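Local coordinates for 3-oxoacyl-(acyl-carrier protein) synthase II (Thermus thermophilus, PDB 1J3N) that probably catalyses the condensation of acyl groups with malonyl-ACP in fatty acid elongation, working as a homodimer, at residues Ala137-Ala140 and Ser141-Ala145; Arg318-Gly321 and Asp322-Lys325. All blocks are in the same frame, centred on the assembly; numbering follows the deposited sequence.

Overall arrangement
The two contacts are local ones, each within one helix, and they come in series along the chain. Interaction 1 (137-140 with 141-145) covers the approach to and the first turns of helix 139-148, in the N-terminal ketoacyl synthase domain; interaction 2 (318-321 with 322-325) forms the last turns of helix 306-324, in the C-terminal one. Their centres are 40 Å apart, on opposite sides of the chain's centre, and their nearest atoms about 30 Å, so neither touches the other. Interaction 1 is buried and sets a helix start against the second subunit, whereas interaction 2, partly buried, touches no other chain and ends the helix of the beta-alpha-beta unit 297-299, 306-324, 328-330.

Interaction 1 (Ala137-Ala140 and Ser141-Ala145); sequences ANMA and SAHIA
M139 and H143, one helical turn apart, carry the main side-chain contact, and they run aslant to each other. The methionine starts with CG anti to its carbonyl carbon (chi1 -67°) and bends again at chi2 and chi3, which brings its methyl CE to 3.7 Å from H143 NE2. SD of M139 meets CB of A142 at 4.1 Å, so the thioether spans two residues of the next turn. M139 O lies at the edge of the imidazole, near the ring plane and 3.1 Å from H143 CD2. On the next carbonyl, CG1 of I144 packs 3.3 Å from A140 O.

Three i to i+4 bonds define the turn. A142 N reaches N138 O at 3.1 Å and 163°, the straightest of them; H143 N comes to M139 O from 49° above the carbonyl plane; I144 N meets A140 O at 3.2 Å. One step earlier, water 1 bridges instead: it donates to A137 O and accepts from S141 N, supplying the link where the helix begins. The hydroxyl of S141 bonds to S155 O and V102 N, tying the helix to strand 98-103. V72 of helix 70-86 and I267 of the second subunit pack on H143.

An alanine in place of H143 would probably leave the M139 methyl without its ring partner and free to turn. The side chains meet by van der Waals contact, with no hydrogen bond between them, while backbone bonds and one water hold the carbonyls of A137, N138, M139 and A140 at the helix start beside the dimer partner.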
ATOM      1  N   ALA A 137       0.228  -8.457  -1.043  1.00 17.85           N
ATOM      2  CA  ALA A 137       0.985  -7.387  -1.701  1.00 18.96           C
ATOM      3  C   ALA A 137       2.360  -7.025  -1.174  1.00 19.41           C
ATOM      4  O   ALA A 137       3.254  -6.717  -1.957  1.00 21.50           O
ATOM      5  CB  ALA A 137       0.119  -6.109  -1.765  1.00 14.81           C
ATOM      6  N   ASN A 138       2.532  -7.049   0.141  1.00 20.64           N
ATOM      7  CA  ASN A 138       3.802  -6.677   0.748  1.00 21.70           C
ATOM      8  C   ASN A 138       4.926  -7.691   0.561  1.00 23.35           C
ATOM      9  O   ASN A 138       6.045  -7.463   1.025  1.00 22.61           O
ATOM     10  CB  ASN A 138       3.594  -6.431   2.241  1.00 23.31           C
ATOM     11  CG  ASN A 138       3.080  -7.669   2.968  1.00 23.98           C
ATOM     12  OD1 ASN A 138       3.815  -8.322   3.713  1.00 22.93           O
ATOM     13  ND2 ASN A 138       1.817  -8.002   2.740  1.00 17.54           N
ATOM     14  N   MET A 139       4.649  -8.802  -0.119  1.00 22.27           N
ATOM     15  CA  MET A 139       5.687  -9.813  -0.289  1.00 22.56           C
ATOM     16  C   MET A 139       6.739  -9.512  -1.356  1.00 20.66           C
ATOM     17  O   MET A 139       7.774 -10.167  -1.397  1.00 20.65           O
ATOM     18  CB  MET A 139       5.064 -11.183  -0.532  1.00 21.80           C
ATOM     19  CG  MET A 139       4.308 -11.713   0.671  1.00 23.41           C
ATOM     20  SD  MET A 139       5.238 -11.587   2.200  1.00 27.80           S
ATOM     21  CE  MET A 139       6.395 -12.913   2.018  1.00 25.02           C
ATOM     22  N   ALA A 140       6.482  -8.531  -2.216  1.00 18.89           N
ATOM     23  CA  ALA A 140       7.470  -8.160  -3.217  1.00 19.89           C
ATOM     24  C   ALA A 140       8.569  -7.387  -2.476  1.00 19.01           C
ATOM     25  O   ALA A 140       9.755  -7.669  -2.620  1.00 19.95           O
ATOM     26  CB  ALA A 140       6.838  -7.294  -4.289  1.00 22.16           C
ATOM     27  N   SER A 141       8.166  -6.411  -1.673  1.00 19.53           N
ATOM     28  CA  SER A 141       9.121  -5.638  -0.888  1.00 19.05           C
ATOM     29  C   SER A 141       9.855  -6.559   0.090  1.00 19.66           C
ATOM     30  O   SER A 141      11.085  -6.559   0.156  1.00 17.59           O
ATOM     31  CB  SER A 141       8.405  -4.537  -0.108  1.00 17.80           C
ATOM     32  OG  SER A 141       8.025  -3.475  -0.969  1.00 18.30           O
ATOM     33  N   ALA A 142       9.088  -7.360   0.822  1.00 18.52           N
ATOM     34  CA  ALA A 142       9.641  -8.285   1.802  1.00 18.33           C
ATOM     35  C   ALA A 142      10.673  -9.240   1.214  1.00 19.47           C
ATOM     36  O   ALA A 142      11.736  -9.454   1.801  1.00 19.08           O
ATOM     37  CB  ALA A 142       8.517  -9.088   2.453  1.00 18.34           C
ATOM     38  N   HIS A 143      10.361  -9.835   0.067  1.00 20.57           N
ATOM     39  CA  HIS A 143      11.294 -10.766  -0.540  1.00 20.76           C
ATOM     40  C   HIS A 143      12.570 -10.101  -1.006  1.00 20.93           C
ATOM     41  O   HIS A 143      13.638 -10.703  -0.952  1.00 18.13           O
ATOM     42  CB  HIS A 143      10.626 -11.522  -1.690  1.00 21.95           C
ATOM     43  CG  HIS A 143       9.954 -12.780  -1.249  1.00 21.08           C
ATOM     44  ND1 HIS A 143      10.661 -13.867  -0.778  1.00 21.30           N
ATOM     45  CD2 HIS A 143       8.645 -13.102  -1.138  1.00 19.56           C
ATOM     46  CE1 HIS A 143       9.815 -14.804  -0.395  1.00 20.70           C
ATOM     47  NE2 HIS A 143       8.584 -14.365  -0.602  1.00 23.19           N
ATOM     48  N   ILE A 144      12.468  -8.852  -1.458  1.00 21.87           N
ATOM     49  CA  ILE A 144      13.655  -8.139  -1.902  1.00 20.80           C
ATOM     50  C   ILE A 144      14.532  -7.819  -0.695  1.00 21.34           C
ATOM     51  O   ILE A 144      15.758  -7.968  -0.747  1.00 19.60           O
ATOM     52  CB  ILE A 144      13.275  -6.840  -2.652  1.00 21.40           C
ATOM     53  CG1 ILE A 144      12.673  -7.192  -4.026  1.00 22.17           C
ATOM     54  CG2 ILE A 144      14.499  -5.960  -2.814  1.00 21.32           C
ATOM     55  CD1 ILE A 144      11.861  -6.061  -4.670  1.00 20.87           C
ATOM     56  N   ALA A 145      13.902  -7.377   0.392  1.00 22.13           N
ATOM     57  CA  ALA A 145      14.624  -7.053   1.621  1.00 23.09           C
ATOM     58  C   ALA A 145      15.315  -8.289   2.187  1.00 23.63           C
ATOM     59  O   ALA A 145      16.451  -8.213   2.673  1.00 24.43           O
ATOM     60  CB  ALA A 145      13.666  -6.480   2.658  1.00 22.50           C
TER
HETATM   61  O   HOH W   1       5.380  -5.293  -1.923  1.00 16.63           O

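Interaction 2 (Arg318-Gly321 and Asp322-Lys325)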
ATOM      1  N   ARG A 318      -5.200  22.537 -19.393  1.00 35.17           N
ATOM      2  CA  ARG A 318      -5.589  23.394 -18.286  1.00 34.97           C
ATOM      3  C   ARG A 318      -4.399  23.866 -17.460  1.00 35.26           C
ATOM      4  O   ARG A 318      -4.336  25.033 -17.061  1.00 33.62           O
ATOM      5  CB  ARG A 318      -6.589  22.675 -17.379  1.00 38.33           C
ATOM      6  CG  ARG A 318      -7.150  23.566 -16.276  1.00 40.04           C
ATOM      7  CD  ARG A 318      -8.234  22.882 -15.450  1.00 41.56           C
ATOM      8  NE  ARG A 318      -9.348  22.401 -16.263  1.00 43.50           N
ATOM      9  CZ  ARG A 318      -9.408  21.186 -16.806  1.00 45.20           C
ATOM     10  NH1 ARG A 318      -8.413  20.328 -16.622  1.00 46.13           N
ATOM     11  NH2 ARG A 318     -10.462  20.828 -17.529  1.00 44.16           N
ATOM     12  N   VAL A 319      -3.457  22.964 -17.204  1.00 32.95           N
ATOM     13  CA  VAL A 319      -2.279  23.291 -16.405  1.00 30.65           C
ATOM     14  C   VAL A 319      -1.178  23.998 -17.190  1.00 29.51           C
ATOM     15  O   VAL A 319      -0.459  24.828 -16.647  1.00 28.92           O
ATOM     16  CB  VAL A 319      -1.660  22.016 -15.777  1.00 31.12           C
ATOM     17  CG1 VAL A 319      -0.463  22.387 -14.920  1.00 30.46           C
ATOM     18  CG2 VAL A 319      -2.698  21.286 -14.950  1.00 30.70           C
ATOM     19  N   PHE A 320      -1.048  23.675 -18.471  1.00 29.94           N
ATOM     20  CA  PHE A 320       0.007  24.274 -19.280  1.00 30.69           C
ATOM     21  C   PHE A 320      -0.431  25.374 -20.251  1.00 31.10           C
ATOM     22  O   PHE A 320       0.405  25.991 -20.904  1.00 29.52           O
ATOM     23  CB  PHE A 320       0.757  23.162 -20.019  1.00 28.71           C
ATOM     24  CG  PHE A 320       1.501  22.227 -19.095  1.00 29.52           C
ATOM     25  CD1 PHE A 320       2.766  22.557 -18.616  1.00 29.54           C
ATOM     26  CD2 PHE A 320       0.927  21.027 -18.688  1.00 29.55           C
ATOM     27  CE1 PHE A 320       3.449  21.707 -17.748  1.00 29.60           C
ATOM     28  CE2 PHE A 320       1.601  20.172 -17.819  1.00 28.76           C
ATOM     29  CZ  PHE A 320       2.868  20.515 -17.349  1.00 28.06           C
ATOM     30  N   GLY A 321      -1.735  25.617 -20.332  1.00 31.96           N
ATOM     31  CA  GLY A 321      -2.251  26.660 -21.209  1.00 35.04           C
ATOM     32  C   GLY A 321      -1.532  26.853 -22.535  1.00 36.21           C
ATOM     33  O   GLY A 321      -1.440  25.928 -23.338  1.00 36.47           O
ATOM     34  N   ASP A 322      -1.025  28.062 -22.760  1.00 37.60           N
ATOM     35  CA  ASP A 322      -0.322  28.395 -23.997  1.00 38.89           C
ATOM     36  C   ASP A 322       0.859  27.476 -24.264  1.00 38.55           C
ATOM     37  O   ASP A 322       1.282  27.311 -25.413  1.00 38.77           O
ATOM     38  CB  ASP A 322       0.198  29.838 -23.956  1.00 41.89           C
ATOM     39  CG  ASP A 322      -0.905  30.861 -23.761  1.00 45.24           C
ATOM     40  OD1 ASP A 322      -1.888  30.838 -24.534  1.00 46.11           O
ATOM     41  OD2 ASP A 322      -0.780  31.700 -22.837  1.00 45.68           O
ATOM     42  N   HIS A 323       1.395  26.880 -23.206  1.00 36.36           N
ATOM     43  CA  HIS A 323       2.551  26.002 -23.340  1.00 35.80           C
ATOM     44  C   HIS A 323       2.233  24.584 -23.805  1.00 35.61           C
ATOM     45  O   HIS A 323       3.085  23.911 -24.389  1.00 33.95           O
ATOM     46  CB  HIS A 323       3.308  25.929 -22.019  1.00 34.90           C
ATOM     47  CG  HIS A 323       4.612  25.209 -22.122  1.00 34.95           C
ATOM     48  ND1 HIS A 323       5.690  25.720 -22.811  1.00 34.13           N
ATOM     49  CD2 HIS A 323       5.004  23.999 -21.653  1.00 34.55           C
ATOM     50  CE1 HIS A 323       6.690  24.857 -22.764  1.00 35.08           C
ATOM     51  NE2 HIS A 323       6.298  23.804 -22.067  1.00 33.77           N
ATOM     52  N   ALA A 324       1.010  24.137 -23.543  1.00 34.94           N
ATOM     53  CA  ALA A 324       0.581  22.800 -23.915  1.00 36.09           C
ATOM     54  C   ALA A 324       0.910  22.484 -25.368  1.00 36.85           C
ATOM     55  O   ALA A 324       1.309  21.366 -25.697  1.00 35.46           O
ATOM     56  CB  ALA A 324      -0.923  22.657 -23.672  1.00 35.12           C
ATOM     57  N   LYS A 325       0.747  23.483 -26.229  1.00 38.30           N
ATOM     58  CA  LYS A 325       1.002  23.334 -27.653  1.00 39.79           C
ATOM     59  C   LYS A 325       2.483  23.133 -27.977  1.00 39.42           C
ATOM     60  O   LYS A 325       2.833  22.695 -29.077  1.00 40.47           O
ATOM     61  CB  LYS A 325       0.454  24.562 -28.400  1.00 42.73           C
ATOM     62  CG  LYS A 325      -1.051  24.775 -28.202  1.00 44.71           C
ATOM     63  CD  LYS A 325      -1.567  26.052 -28.867  1.00 45.26           C
ATOM     64  CE  LYS A 325      -0.996  27.300 -28.205  1.00 45.73           C
ATOM     65  NZ  LYS A 325      -1.583  28.554 -28.756  1.00 44.95           N
TER
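F320 O is gripped by two backbone donors from the following residues. H323 N gives the shorter bond, 2.7 Å to F320 O, but with an N-H...O angle of 136° it is bent; the bond from A324 N to F320 O is weak, at 3.3 Å. A324 N also donates to G321 O, at 3.0 Å, arriving from well above that carbonyl's plane, and the methyl CB of A324 comes 3.3 Å from G321 O. The i to i+3 spacing of the two firmer bonds shows that the regular i to i+4 pattern has given way: neither D322 N nor H323 N makes the i to i+4 bond, H323 N turning to F320 O instead, and the helix is kinked there. G321 sits at this break with a phi of 36°. Positive phi favours glycine, and a beta carbon built on it would clash with D322 N.

Among the apolar contacts, CB of F320 packs against CB of A324 at 4.1 Å. The side chains of F320 and H323 run alongside each other in the same direction. Their rings meet through F320 CD1 and H323 CD2, 4.0 Å apart; CD1 comes to the imidazole edge, while CD2 approaches the phenyl obliquely. H323 reaches that position with CG anti to its backbone N (chi1 -172°). V319 CG1 covers part of one phenyl face near its rim, and L285 of helix 275-288 and P292 also touch F320.

A polar tie from H323 leaves the turn: its NE2 bonds to V295 O, which helps to hold the imidazole's rotation. The whole is an irregular helix C-terminus with a positive-phi glycine, closing the helix of the beta-alpha-beta unit formed by strand 297-299, helix 306-324 and strand 328-330.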